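Long-range contacts in nitrate transport protein (Xanthomonas axonopodis pv. citri, PDB 3KSX), which probably binds alkanesulfonates in the periplasm and delivers them to an ABC importer, here bound to MOPS: residues Q36-S41 with A183-W188; G86-L91 with Q288-L293; R124-L129 with L200-E205; G131-F136 with D159-Y164. All coordinates share one frame; numbering follows the deposited sequence.

Contact 1 of 4, residues Q36-S41 with A183-W188; sequences QKAVSS and AIWDPW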
loop_
_atom_site.group_PDB
_atom_site.type_symbol
_atom_site.label_atom_id
_atom_site.label_comp_id
_atom_site.label_asym_id
_atom_site.label_seq_id
_atom_site.Cartn_x
_atom_site.Cartn_y
_atom_site.Cartn_z
ATOM N N GLN A 36 3.046 5.895 -4.608
ATOM C CA GLN A 36 1.742 5.563 -5.114
ATOM C C GLN A 36 0.901 6.797 -4.837
ATOM O O GLN A 36 0.921 7.297 -3.730
ATOM C CB GLN A 36 1.135 4.369 -4.328
ATOM C CG GLN A 36 1.944 3.104 -4.543
ATOM C CD GLN A 36 1.346 1.905 -3.856
ATOM O OE1 GLN A 36 0.168 1.617 -3.990
ATOM N NE2 GLN A 36 2.159 1.223 -3.114
ATOM N N LYS A 37 0.189 7.279 -5.853
ATOM C CA LYS A 37 -0.741 8.428 -5.694
ATOM C C LYS A 37 -1.769 8.251 -4.577
ATOM O O LYS A 37 -2.170 9.238 -3.913
ATOM C CB LYS A 37 -1.432 8.776 -7.026
ATOM C CG LYS A 37 -0.562 9.604 -8.040
ATOM C CD LYS A 37 -1.443 10.325 -9.110
ATOM C CE LYS A 37 -0.796 11.633 -9.663
ATOM N NZ LYS A 37 -1.890 12.651 -10.009
ATOM N N ALA A 38 -2.172 7.021 -4.318
ATOM C CA ALA A 38 -3.055 6.752 -3.187
ATOM C C ALA A 38 -2.589 7.264 -1.823
ATOM O O ALA A 38 -3.426 7.565 -0.930
ATOM C CB ALA A 38 -3.389 5.198 -3.098
ATOM N N VAL A 39 -1.269 7.319 -1.630
ATOM C CA VAL A 39 -0.703 7.610 -0.320
ATOM C C VAL A 39 -0.606 9.115 -0.288
ATOM O O VAL A 39 0.402 9.692 -0.772
ATOM C CB VAL A 39 0.694 7.002 -0.068
ATOM C CG1 VAL A 39 1.110 7.224 1.434
ATOM C CG2 VAL A 39 0.764 5.516 -0.445
ATOM N N SER A 40 -1.699 9.713 0.227
ATOM C CA SER A 40 -1.890 11.153 0.418
ATOM C C SER A 40 -0.680 11.852 1.054
ATOM O O SER A 40 -0.294 12.958 0.627
ATOM C CB SER A 40 -3.159 11.389 1.239
ATOM O OG SER A 40 -4.290 11.289 0.399
ATOM N N SER A 41 -0.024 11.183 2.003
ATOM C CA SER A 41 1.129 11.850 2.640
ATOM C C SER A 41 2.333 12.041 1.689
ATOM O O SER A 41 2.997 13.093 1.730
ATOM C CB SER A 41 1.521 11.174 3.940
ATOM O OG SER A 41 2.329 10.069 3.682
ATOM N N ALA A 183 -11.259 -6.119 -4.565
ATOM C CA ALA A 183 -10.576 -5.791 -3.278
ATOM C C ALA A 183 -9.587 -4.654 -3.661
ATOM O O ALA A 183 -8.743 -4.826 -4.546
ATOM C CB ALA A 183 -9.894 -6.918 -2.694
ATOM N N ILE A 184 -9.724 -3.547 -2.946
ATOM C CA ILE A 184 -9.032 -2.246 -3.313
ATOM C C ILE A 184 -8.941 -1.321 -2.119
ATOM O O ILE A 184 -9.545 -1.578 -1.101
ATOM C CB ILE A 184 -9.747 -1.547 -4.530
ATOM C CG1 ILE A 184 -8.903 -0.426 -5.177
ATOM C CG2 ILE A 184 -11.165 -0.978 -4.116
ATOM C CD1 ILE A 184 -7.525 -0.872 -5.714
ATOM N N TRP A 185 -8.180 -0.268 -2.232
ATOM C CA TRP A 185 -8.000 0.633 -1.101
ATOM C C TRP A 185 -8.519 2.020 -1.523
ATOM O O TRP A 185 -8.987 2.199 -2.643
ATOM C CB TRP A 185 -6.500 0.630 -0.764
ATOM C CG TRP A 185 -5.585 0.646 -1.951
ATOM C CD1 TRP A 185 -5.105 1.720 -2.605
ATOM C CD2 TRP A 185 -5.049 -0.515 -2.633
ATOM N NE1 TRP A 185 -4.308 1.318 -3.646
ATOM C CE2 TRP A 185 -4.283 -0.047 -3.712
ATOM C CE3 TRP A 185 -5.175 -1.888 -2.443
ATOM C CZ2 TRP A 185 -3.548 -0.894 -4.537
ATOM C CZ3 TRP A 185 -4.510 -2.737 -3.332
ATOM C CH2 TRP A 185 -3.726 -2.232 -4.377
ATOM N N ASP A 186 -8.464 2.986 -0.604
ATOM C CA ASP A 186 -8.652 4.404 -0.901
ATOM C C ASP A 186 -7.573 4.942 -1.862
ATOM O O ASP A 186 -6.385 4.563 -1.773
ATOM C CB ASP A 186 -8.648 5.256 0.366
ATOM C CG ASP A 186 -10.021 5.554 0.875
ATOM O OD1 ASP A 186 -10.985 5.594 0.082
ATOM O OD2 ASP A 186 -10.145 5.714 2.097
ATOM N N PRO A 187 -7.971 5.845 -2.760
ATOM C CA PRO A 187 -9.282 6.559 -2.761
ATOM C C PRO A 187 -10.408 5.937 -3.588
ATOM O O PRO A 187 -11.487 6.513 -3.629
ATOM C CB PRO A 187 -8.901 7.915 -3.385
ATOM C CG PRO A 187 -7.894 7.436 -4.534
ATOM C CD PRO A 187 -7.049 6.361 -3.808
ATOM N N TRP A 188 -10.149 4.811 -4.259
ATOM C CA TRP A 188 -11.181 4.106 -5.049
ATOM C C TRP A 188 -12.371 3.727 -4.159
ATOM O O TRP A 188 -13.501 3.971 -4.531
ATOM C CB TRP A 188 -10.613 2.877 -5.759
ATOM C CG TRP A 188 -9.272 3.142 -6.435
ATOM C CD1 TRP A 188 -7.991 3.035 -5.871
ATOM C CD2 TRP A 188 -9.078 3.531 -7.781
ATOM N NE1 TRP A 188 -7.039 3.365 -6.799
ATOM C CE2 TRP A 188 -7.669 3.668 -7.984
ATOM C CE3 TRP A 188 -9.942 3.800 -8.828
ATOM C CZ2 TRP A 188 -7.117 4.033 -9.219
ATOM C CZ3 TRP A 188 -9.390 4.195 -10.081
ATOM C CH2 TRP A 188 -7.991 4.302 -10.260
HETATM O O HOH W 1 -2.119 2.238 -5.547
#

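Contact 2 of 4, residues G86-L91 with Q288-L293; sequences GDIPPL and QATADL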
loop_
_atom_site.group_PDB
_atom_site.type_symbol
_atom_site.label_atom_id
_atom_site.label_comp_id
_atom_site.label_asym_id
_atom_site.label_seq_id
_atom_site.Cartn_x
_atom_site.Cartn_y
_atom_site.Cartn_z
ATOM N N GLY A 86 2.548 -1.614 0.496
ATOM C CA GLY A 86 1.808 -2.497 1.454
ATOM C C GLY A 86 2.685 -3.574 2.107
ATOM O O GLY A 86 3.845 -3.715 1.814
ATOM N N ASP A 87 2.094 -4.406 2.948
ATOM C CA ASP A 87 2.867 -5.400 3.656
ATOM C C ASP A 87 3.185 -6.598 2.713
ATOM O O ASP A 87 4.248 -7.248 2.775
ATOM C CB ASP A 87 2.109 -5.860 4.882
ATOM C CG ASP A 87 0.770 -6.482 4.618
ATOM O OD1 ASP A 87 -0.000 -6.145 3.682
ATOM O OD2 ASP A 87 0.371 -7.338 5.483
ATOM N N ILE A 88 2.294 -6.847 1.757
ATOM C CA ILE A 88 2.449 -8.008 0.828
ATOM C C ILE A 88 3.445 -7.888 -0.322
ATOM O O ILE A 88 4.151 -8.923 -0.628
ATOM C CB ILE A 88 1.048 -8.518 0.277
ATOM C CG1 ILE A 88 0.020 -8.671 1.428
ATOM C CG2 ILE A 88 1.182 -9.794 -0.642
ATOM C CD1 ILE A 88 0.540 -9.599 2.601
ATOM N N PRO A 89 3.551 -6.687 -0.950
ATOM C CA PRO A 89 4.488 -6.601 -2.096
ATOM C C PRO A 89 5.937 -7.078 -1.790
ATOM O O PRO A 89 6.493 -7.899 -2.568
ATOM C CB PRO A 89 4.429 -5.155 -2.516
ATOM C CG PRO A 89 2.899 -4.767 -2.224
ATOM C CD PRO A 89 2.697 -5.484 -0.860
ATOM N N PRO A 90 6.521 -6.654 -0.653
ATOM C CA PRO A 90 7.863 -7.112 -0.384
ATOM C C PRO A 90 7.995 -8.601 -0.164
ATOM O O PRO A 90 9.054 -9.149 -0.441
ATOM C CB PRO A 90 8.318 -6.328 0.855
ATOM C CG PRO A 90 7.069 -5.703 1.439
ATOM C CD PRO A 90 6.047 -5.636 0.309
ATOM N N LEU A 91 6.942 -9.256 0.346
ATOM C CA LEU A 91 6.949 -10.697 0.545
ATOM C C LEU A 91 7.026 -11.360 -0.833
ATOM O O LEU A 91 7.789 -12.303 -1.082
ATOM C CB LEU A 91 5.676 -11.105 1.309
ATOM C CG LEU A 91 5.656 -10.690 2.787
ATOM C CD1 LEU A 91 4.283 -11.039 3.452
ATOM C CD2 LEU A 91 6.846 -11.263 3.518
ATOM N N GLN A 288 6.494 -11.747 9.447
ATOM C CA GLN A 288 6.810 -13.171 9.209
ATOM C C GLN A 288 5.580 -14.116 9.251
ATOM O O GLN A 288 5.469 -15.109 8.492
ATOM C CB GLN A 288 7.778 -13.612 10.329
ATOM C CG GLN A 288 8.398 -15.026 10.099
ATOM C CD GLN A 288 9.071 -15.167 8.773
ATOM O OE1 GLN A 288 10.074 -14.482 8.508
ATOM N NE2 GLN A 288 8.558 -16.070 7.911
ATOM N N ALA A 289 4.633 -13.838 10.152
ATOM C CA ALA A 289 3.408 -14.646 10.240
ATOM C C ALA A 289 2.617 -14.588 8.909
ATOM O O ALA A 289 2.111 -15.627 8.441
ATOM C CB ALA A 289 2.574 -14.167 11.401
ATOM N N THR A 290 2.593 -13.406 8.263
ATOM C CA THR A 290 1.924 -13.263 6.981
ATOM C C THR A 290 2.687 -14.075 5.928
ATOM O O THR A 290 2.083 -14.772 5.190
ATOM C CB THR A 290 1.843 -11.786 6.590
ATOM O OG1 THR A 290 1.116 -11.067 7.615
ATOM C CG2 THR A 290 1.187 -11.632 5.239
ATOM N N ALA A 291 4.019 -14.028 5.941
ATOM C CA ALA A 291 4.844 -14.804 4.999
ATOM C C ALA A 291 4.480 -16.304 5.212
ATOM O O ALA A 291 4.332 -17.078 4.245
ATOM C CB ALA A 291 6.364 -14.526 5.368
ATOM N N ASP A 292 4.401 -16.715 6.473
ATOM C CA ASP A 292 4.090 -18.148 6.782
ATOM C C ASP A 292 2.718 -18.584 6.272
ATOM O O ASP A 292 2.534 -19.706 5.680
ATOM C CB ASP A 292 4.187 -18.409 8.296
ATOM C CG ASP A 292 5.636 -18.215 8.867
ATOM O OD1 ASP A 292 6.643 -18.125 8.115
ATOM O OD2 ASP A 292 5.705 -18.117 10.108
ATOM N N LEU A 293 1.742 -17.686 6.475
ATOM C CA LEU A 293 0.367 -17.878 5.979
ATOM C C LEU A 293 0.312 -18.011 4.468
ATOM O O LEU A 293 -0.356 -18.903 3.972
ATOM C CB LEU A 293 -0.559 -16.735 6.449
ATOM C CG LEU A 293 -2.032 -16.689 6.005
ATOM C CD1 LEU A 293 -2.728 -17.945 6.427
ATOM C CD2 LEU A 293 -2.690 -15.462 6.647
HETATM O O HOH W 2 1.957 -8.573 7.156
#

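Contact 3 of 4, residues R124-L129 with L200-E205; sequences RTVADL and LLANGE. With SO4 (sulfate ion), chain C.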
loop_
_atom_site.group_PDB
_atom_site.type_symbol
_atom_site.label_atom_id
_atom_site.label_comp_id
_atom_site.label_asym_id
_atom_site.label_seq_id
_atom_site.Cartn_x
_atom_site.Cartn_y
_atom_site.Cartn_z
ATOM N N ARG A 124 -24.281 -9.612 -0.500
ATOM C CA ARG A 124 -24.442 -8.811 0.740
ATOM C C ARG A 124 -23.633 -9.268 1.920
ATOM O O ARG A 124 -23.529 -8.554 2.935
ATOM C CB ARG A 124 -25.931 -8.712 1.159
ATOM C CG ARG A 124 -26.573 -7.708 0.245
ATOM C CD ARG A 124 -27.924 -7.133 0.618
ATOM N NE ARG A 124 -28.255 -6.439 -0.613
ATOM C CZ ARG A 124 -28.697 -7.048 -1.729
ATOM N NH1 ARG A 124 -28.981 -8.374 -1.766
ATOM N NH2 ARG A 124 -28.882 -6.310 -2.807
ATOM N N THR A 125 -23.084 -10.459 1.778
ATOM C CA THR A 125 -22.213 -10.978 2.802
ATOM C C THR A 125 -20.945 -11.560 2.138
ATOM O O THR A 125 -20.936 -11.875 0.921
ATOM C CB THR A 125 -22.912 -12.081 3.627
ATOM O OG1 THR A 125 -23.087 -13.223 2.798
ATOM C CG2 THR A 125 -24.297 -11.628 4.174
ATOM N N VAL A 126 -19.916 -11.748 2.961
ATOM C CA VAL A 126 -18.688 -12.398 2.482
ATOM C C VAL A 126 -18.999 -13.796 1.955
ATOM O O VAL A 126 -18.445 -14.196 0.946
ATOM C CB VAL A 126 -17.585 -12.382 3.562
ATOM C CG1 VAL A 126 -16.353 -13.172 3.077
ATOM C CG2 VAL A 126 -17.164 -10.968 3.923
ATOM N N ALA A 127 -19.921 -14.541 2.579
ATOM C CA ALA A 127 -20.200 -15.882 2.111
ATOM C C ALA A 127 -20.700 -15.897 0.708
ATOM O O ALA A 127 -20.416 -16.849 -0.067
ATOM C CB ALA A 127 -21.199 -16.605 3.054
ATOM N N ASP A 128 -21.373 -14.815 0.321
ATOM C CA ASP A 128 -21.905 -14.690 -1.036
ATOM C C ASP A 128 -20.820 -14.599 -2.136
ATOM O O ASP A 128 -21.105 -14.761 -3.332
ATOM C CB ASP A 128 -22.747 -13.426 -1.110
ATOM C CG ASP A 128 -24.084 -13.542 -0.421
ATOM O OD1 ASP A 128 -24.600 -14.672 -0.216
ATOM O OD2 ASP A 128 -24.640 -12.458 -0.130
ATOM N N LEU A 129 -19.570 -14.342 -1.765
ATOM C CA LEU A 129 -18.414 -14.357 -2.715
ATOM C C LEU A 129 -17.993 -15.752 -3.204
ATOM O O LEU A 129 -17.300 -15.849 -4.204
ATOM C CB LEU A 129 -17.169 -13.660 -2.116
ATOM C CG LEU A 129 -17.364 -12.199 -1.653
ATOM C CD1 LEU A 129 -16.188 -11.702 -0.868
ATOM C CD2 LEU A 129 -17.485 -11.264 -2.794
ATOM N N LEU A 200 -19.799 -1.058 0.154
ATOM C CA LEU A 200 -18.788 -1.790 0.936
ATOM C C LEU A 200 -19.289 -3.181 1.314
ATOM O O LEU A 200 -20.386 -3.393 1.930
ATOM C CB LEU A 200 -18.448 -0.976 2.196
ATOM C CG LEU A 200 -17.428 -1.549 3.160
ATOM C CD1 LEU A 200 -16.096 -1.626 2.483
ATOM C CD2 LEU A 200 -17.362 -0.591 4.348
ATOM N N LEU A 201 -18.487 -4.216 1.072
ATOM C CA LEU A 201 -18.923 -5.493 1.547
ATOM C C LEU A 201 -18.173 -5.812 2.871
ATOM O O LEU A 201 -18.759 -6.352 3.801
ATOM C CB LEU A 201 -18.671 -6.579 0.493
ATOM C CG LEU A 201 -19.269 -7.929 0.856
ATOM C CD1 LEU A 201 -20.696 -7.873 0.635
ATOM C CD2 LEU A 201 -18.751 -9.014 -0.067
ATOM N N ALA A 202 -16.868 -5.528 2.908
ATOM C CA ALA A 202 -16.057 -5.806 4.131
ATOM C C ALA A 202 -14.853 -4.910 4.112
ATOM O O ALA A 202 -14.425 -4.514 3.047
ATOM C CB ALA A 202 -15.605 -7.271 4.158
ATOM N N ASN A 203 -14.345 -4.501 5.274
ATOM C CA ASN A 203 -13.032 -3.752 5.318
ATOM C C ASN A 203 -12.054 -4.502 6.159
ATOM O O ASN A 203 -12.321 -5.673 6.485
ATOM C CB ASN A 203 -13.217 -2.285 5.796
ATOM C CG ASN A 203 -13.704 -2.188 7.271
ATOM O OD1 ASN A 203 -13.596 -3.151 8.068
ATOM N ND2 ASN A 203 -14.183 -1.001 7.651
ATOM N N GLY A 204 -10.938 -3.852 6.543
ATOM C CA GLY A 204 -9.878 -4.568 7.155
ATOM C C GLY A 204 -9.863 -4.504 8.648
ATOM O O GLY A 204 -8.931 -4.999 9.237
ATOM N N GLU A 205 -10.898 -3.906 9.242
ATOM C CA GLU A 205 -10.984 -3.778 10.699
ATOM C C GLU A 205 -10.998 -5.159 11.345
ATOM O O GLU A 205 -11.647 -6.089 10.848
ATOM C CB GLU A 205 -12.253 -3.007 11.056
ATOM C CG GLU A 205 -12.006 -1.478 10.807
ATOM C CD GLU A 205 -13.140 -0.601 11.311
ATOM O OE1 GLU A 205 -14.218 -0.614 10.657
ATOM O OE2 GLU A 205 -12.893 0.146 12.306
HETATM S S SO4 C . -17.347 -4.329 7.570
HETATM O O1 SO4 C . -16.077 -5.124 7.545
HETATM O O2 SO4 C . -18.444 -5.281 7.300
HETATM O O3 SO4 C . -17.495 -3.676 8.868
HETATM O O4 SO4 C . -17.512 -3.240 6.582
#

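Contact 4 of 4, residues G131-F136 with D159-Y164; sequences GKRIAF and DITPLY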
loop_
_atom_site.group_PDB
_atom_site.type_symbol
_atom_site.label_atom_id
_atom_site.label_comp_id
_atom_site.label_asym_id
_atom_site.label_seq_id
_atom_site.Cartn_x
_atom_site.Cartn_y
_atom_site.Cartn_z
ATOM N N GLY A 131 -17.480 -18.618 -5.383
ATOM C CA GLY A 131 -17.720 -18.828 -6.799
ATOM C C GLY A 131 -17.740 -17.603 -7.674
ATOM O O GLY A 131 -17.992 -17.709 -8.906
ATOM N N LYS A 132 -17.364 -16.457 -7.120
ATOM C CA LYS A 132 -17.424 -15.192 -7.843
ATOM C C LYS A 132 -16.026 -14.716 -8.322
ATOM O O LYS A 132 -15.004 -15.122 -7.770
ATOM C CB LYS A 132 -18.032 -14.112 -6.966
ATOM C CG LYS A 132 -19.382 -14.425 -6.375
ATOM C CD LYS A 132 -20.428 -14.487 -7.402
ATOM C CE LYS A 132 -21.721 -14.702 -6.659
ATOM N NZ LYS A 132 -22.528 -15.726 -7.313
ATOM N N ARG A 133 -16.043 -13.838 -9.324
ATOM C CA ARG A 133 -14.858 -13.278 -9.977
ATOM C C ARG A 133 -14.533 -12.009 -9.226
ATOM O O ARG A 133 -15.322 -11.084 -9.201
ATOM C CB ARG A 133 -15.204 -12.920 -11.406
ATOM C CG ARG A 133 -15.276 -14.103 -12.257
ATOM C CD ARG A 133 -15.430 -13.680 -13.667
ATOM N NE ARG A 133 -15.250 -14.925 -14.396
ATOM C CZ ARG A 133 -14.811 -15.035 -15.643
ATOM N NH1 ARG A 133 -14.496 -13.949 -16.362
ATOM N NH2 ARG A 133 -14.687 -16.262 -16.160
ATOM N N ILE A 134 -13.383 -12.030 -8.575
ATOM C CA ILE A 134 -12.938 -10.921 -7.729
ATOM C C ILE A 134 -11.641 -10.319 -8.267
ATOM O O ILE A 134 -10.605 -11.019 -8.338
ATOM C CB ILE A 134 -12.747 -11.406 -6.307
ATOM C CG1 ILE A 134 -13.955 -12.258 -5.824
ATOM C CG2 ILE A 134 -12.441 -10.255 -5.381
ATOM C CD1 ILE A 134 -13.811 -12.622 -4.341
ATOM N N ALA A 135 -11.673 -9.048 -8.639
ATOM C CA ALA A 135 -10.532 -8.267 -9.154
ATOM C C ALA A 135 -9.668 -7.799 -7.972
ATOM O O ALA A 135 -10.198 -7.321 -6.942
ATOM C CB ALA A 135 -11.067 -6.992 -9.841
ATOM N N PHE A 136 -8.358 -7.891 -8.120
ATOM C CA PHE A 136 -7.419 -7.231 -7.142
ATOM C C PHE A 136 -6.032 -7.260 -7.710
ATOM O O PHE A 136 -5.740 -8.066 -8.599
ATOM C CB PHE A 136 -7.361 -7.909 -5.724
ATOM C CG PHE A 136 -7.093 -9.427 -5.760
ATOM C CD1 PHE A 136 -5.782 -9.925 -5.466
ATOM C CD2 PHE A 136 -8.097 -10.344 -6.060
ATOM C CE1 PHE A 136 -5.530 -11.275 -5.467
ATOM C CE2 PHE A 136 -7.845 -11.758 -6.065
ATOM C CZ PHE A 136 -6.534 -12.183 -5.796
ATOM N N ASP A 159 -11.701 -20.808 -3.601
ATOM C CA ASP A 159 -13.171 -20.825 -3.704
ATOM C C ASP A 159 -13.706 -19.663 -4.541
ATOM O O ASP A 159 -14.925 -19.502 -4.727
ATOM C CB ASP A 159 -13.803 -20.776 -2.318
ATOM C CG ASP A 159 -13.480 -21.978 -1.481
ATOM O OD1 ASP A 159 -13.538 -23.101 -2.012
ATOM O OD2 ASP A 159 -13.157 -21.826 -0.276
ATOM N N ILE A 160 -12.792 -18.800 -4.981
ATOM C CA ILE A 160 -13.170 -17.566 -5.705
ATOM C C ILE A 160 -12.336 -17.571 -6.973
ATOM O O ILE A 160 -11.353 -18.306 -7.052
ATOM C CB ILE A 160 -13.043 -16.267 -4.872
ATOM C CG1 ILE A 160 -11.609 -15.983 -4.416
ATOM C CG2 ILE A 160 -13.894 -16.328 -3.579
ATOM C CD1 ILE A 160 -10.757 -15.340 -5.445
ATOM N N THR A 161 -12.711 -16.787 -7.973
ATOM C CA THR A 161 -11.917 -16.675 -9.152
ATOM C C THR A 161 -11.175 -15.335 -9.228
ATOM O O THR A 161 -11.842 -14.331 -9.392
ATOM C CB THR A 161 -12.827 -16.759 -10.302
ATOM O OG1 THR A 161 -13.317 -18.086 -10.327
ATOM C CG2 THR A 161 -12.145 -16.446 -11.561
ATOM N N PRO A 162 -9.813 -15.311 -9.114
ATOM C CA PRO A 162 -9.138 -13.968 -9.067
ATOM C C PRO A 162 -9.040 -13.322 -10.460
ATOM O O PRO A 162 -8.803 -13.992 -11.440
ATOM C CB PRO A 162 -7.755 -14.321 -8.504
ATOM C CG PRO A 162 -7.494 -15.764 -9.098
ATOM C CD PRO A 162 -8.840 -16.406 -8.795
ATOM N N LEU A 163 -9.279 -12.036 -10.585
ATOM C CA LEU A 163 -8.894 -11.325 -11.764
ATOM C C LEU A 163 -7.757 -10.379 -11.308
ATOM O O LEU A 163 -7.975 -9.345 -10.633
ATOM C CB LEU A 163 -10.117 -10.600 -12.390
ATOM C CG LEU A 163 -11.390 -11.424 -12.545
ATOM C CD1 LEU A 163 -12.577 -10.562 -12.926
ATOM C CD2 LEU A 163 -11.249 -12.602 -13.528
ATOM N N TYR A 164 -6.532 -10.766 -11.647
ATOM C CA TYR A 164 -5.380 -9.994 -11.280
ATOM C C TYR A 164 -5.275 -8.748 -12.117
ATOM O O TYR A 164 -4.843 -8.844 -13.244
ATOM C CB TYR A 164 -4.131 -10.859 -11.432
ATOM C CG TYR A 164 -4.130 -12.081 -10.572
ATOM C CD1 TYR A 164 -4.327 -11.992 -9.205
ATOM C CD2 TYR A 164 -3.965 -13.342 -11.129
ATOM C CE1 TYR A 164 -4.269 -13.115 -8.397
ATOM C CE2 TYR A 164 -3.953 -14.484 -10.319
ATOM C CZ TYR A 164 -4.097 -14.355 -8.977
ATOM O OH TYR A 164 -4.097 -15.480 -8.224
#

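Contact 1 of 4, residues Q36-S41 with A183-W188
The two backbones come closest at Ala-38 and Pro-187, whose CA atoms lie 6.2 Å apart where a turn leading into helix 40-48 faces the loop that follows strand 181-185. Ala-38 CB does most of the direct touching. Ala-38 CB packs 3.3 Å from Asp-186 O, the carbonyl O of the cis Asp-186 to Pro-187 peptide, and 3.9 Å from Pro-187 CD. The same methyl lies near the plane of the indole, at its edge, with Ala-38 CB 3.9 Å from Trp-185 CD1. The indole reaches this place because its CG is wedged between the backbone N and the carbonyl carbon (chi1 41°), and Ile-184 CD1 sits over the centre of one ring face. Polar communication between the segments is relayed by solvent: a water in the plane of the indole accepts from Trp-185 NE1 at 3.0 Å and donates to Gln-36 OE1 at 2.8 Å. The other end of the Gln-36 amide is used too, since NE2 is hydrogen-bonded to Gly-84 O and to the bound MOPS. One amide thus touches ligand, strand 82-86 and water, consistent with a ligand site between two lobes, as in periplasmic binding proteins. Asp-186 turns its carboxylate elsewhere, to Ser-190 and His-270. Around the contact, Trp-185 leans on helices 141-152 and 167-175, while Pro-187 packs on Thr-267 of helix 261-269.

Contact 2 of 4, residues G86-L91 with Q288-L293
Thr-290 OG1 has two acceptors for its one proton, the carbonyl O of Ala-286 one helical turn earlier and a water 2.7 Å away that also donates a 2.6 Å hydrogen bond to Asp-87 OD2; the two acceptors must share or compete for it. The water spans a gap in which Thr-290 OG1 and Asp-87 OD2 themselves stay 4.4 Å apart, so the carboxylate and hydroxyl are linked through water alone. The rest of the interface is apolar and buried. Thr-290 CG2, lying anti to its own backbone N while OG1 stays beside it (chi1 -59°), meets Ile-88 CD1 at 3.4 Å, tighter than a usual van der Waals contact. Leu-91 CD1 is 3.6 Å from Thr-290 CG2, and both Ile-88 and Leu-91 cross the threonine side chain at about a right angle. The second branch of Leu-91 goes on to the next residue, CD2 resting 3.8 Å from Ala-291 CB. A single threonine therefore splits its labour, its hydroxyl going to a bridging water and the helix backbone, its methyl to two aliphatic tips. The segment 86-91 also borders the ligand, for Gly-86 N is hydrogen-bonded to the bound MOPS. Asp-87 and Ile-88 further touch Asn-144 of helix 141-152, and Leu-91 packs against Tyr-102 of strand 100-106, placing the junction of helices 88-95 and 281-296 against both.

Contact 3 of 4, residues R124-L129 with L200-E205
Leu-201 sends its side chain from the edge strand 198-203 onto the loop 124-129, and its contacts begin at CG. CB carries the chain toward the loop, with CG anti to the backbone N (chi1 -173°), which takes Leu-201 CG to 4.2 Å from Thr-125 C. The two methyls then part. Leu-201 CD1 lies against the Arg-124 to Thr-125 peptide, 3.5 Å from Arg-124 C and 3.7 Å from Thr-125 N, whereas Leu-201 CD2 meets Thr-125 O and reaches tip to tip toward Leu-129, lying 3.8 Å from Leu-129 CD2. A leucine can thus pack on backbone with one branch and on a side chain with the other. Beside this, Ala-202 CB touches Val-126 CG2 at 4.0 Å, and Val-149 of helix 141-152 packs on both residues. The loop that receives the leucine is braced by Asp-128. Asp-128 OD2 takes Arg-124 N on the anti lone pair, at 2.9 Å and 169°, and Thr-125 N from above the carboxylate plane, so one oxygen holds two successive peptides in place. Further along the strand, Asn-203 N donates a 2.9 Å hydrogen bond to O1 of a sulfate, probably from the crystallisation liquor, and Asn-203 OD1 accepts from Glu-205 N to form an Asx turn. That both Leu-201 and Ala-202 can turn toward the loop follows from the backbone, where the two residues together face Ile-115 of strand 113-118, a classic beta bulge in the outermost strand of its sheet.

Contact 4 of 4, residues G131-F136 with D159-Y164
Phe-136 sets its CG between the backbone N and the carbonyl carbon (chi1 52°), while Tyr-164 holds CG beside the backbone N (chi1 -61°), and with these torsions the two rings lie side by side on one face of the sheet. The edge of Tyr-164 points at the face of Phe-136 in an offset edge-to-face pair, with planes at 82° and ring centroids 5.4 Å apart; Tyr-164 also has a cation-pi partner in Lys-138. Phe-136 CE2 is 3.5 Å from Pro-162 CB. The Ile-134 side chain, on the same face as Phe-136, crosses that of Ile-160 at about a right angle, Ile-134 CD1 lying 3.8 Å from Ile-160 CB. Beneath these groups runs a regular parallel ladder: Lys-132 O accepts from Thr-161 N at 2.8 Å, Ile-134 N donates to Thr-161 O, Ile-134 O accepts from Leu-163 N at 2.8 Å, and Phe-136 N donates to Leu-163 O at 2.9 Å. CA-H...O contacts such as Ala-135 CA to Leu-163 O fill in between. Gly-131 N extends the pairing to Asp-159 O before the strands proper begin. The strands belong to a beta-alpha-beta crossover in which helix 141-152 leads from 133-136 to 161-164, and this helix covers the face bearing Ile-134 and Phe-136, Leu-146 lying on both, and Leu-150 on Ile-160. On the other face, Arg-133 and Thr-161 point the same way, Arg-133 CG being 4.0 Å from Thr-161 CG2. Leu-163 CD1 leans on Arg-133 CB from that side.

From the N terminus, 36-41 opens the loop that contact 1 closes at 183-188. Before it closes, 86-91 begins contact 2 and 124-129 begins contact 3, so both cross contact 1; contact 3 ends at 200-205, well within the span of contact 2, which closes last at 288-293. Contact 4 is the most local and falls inside the other three. Contacts 1, 3 and 4 reach one sheet, where Ala-183 N probably bonds to Ala-135 O and Leu-129 packs on Ile-160. Contact 2 leads from the other sheet, of order 2-1-3-5-4, to a C-terminal helix. Contact 1 spans the two lobes, consistent with a type II periplasmic binding protein.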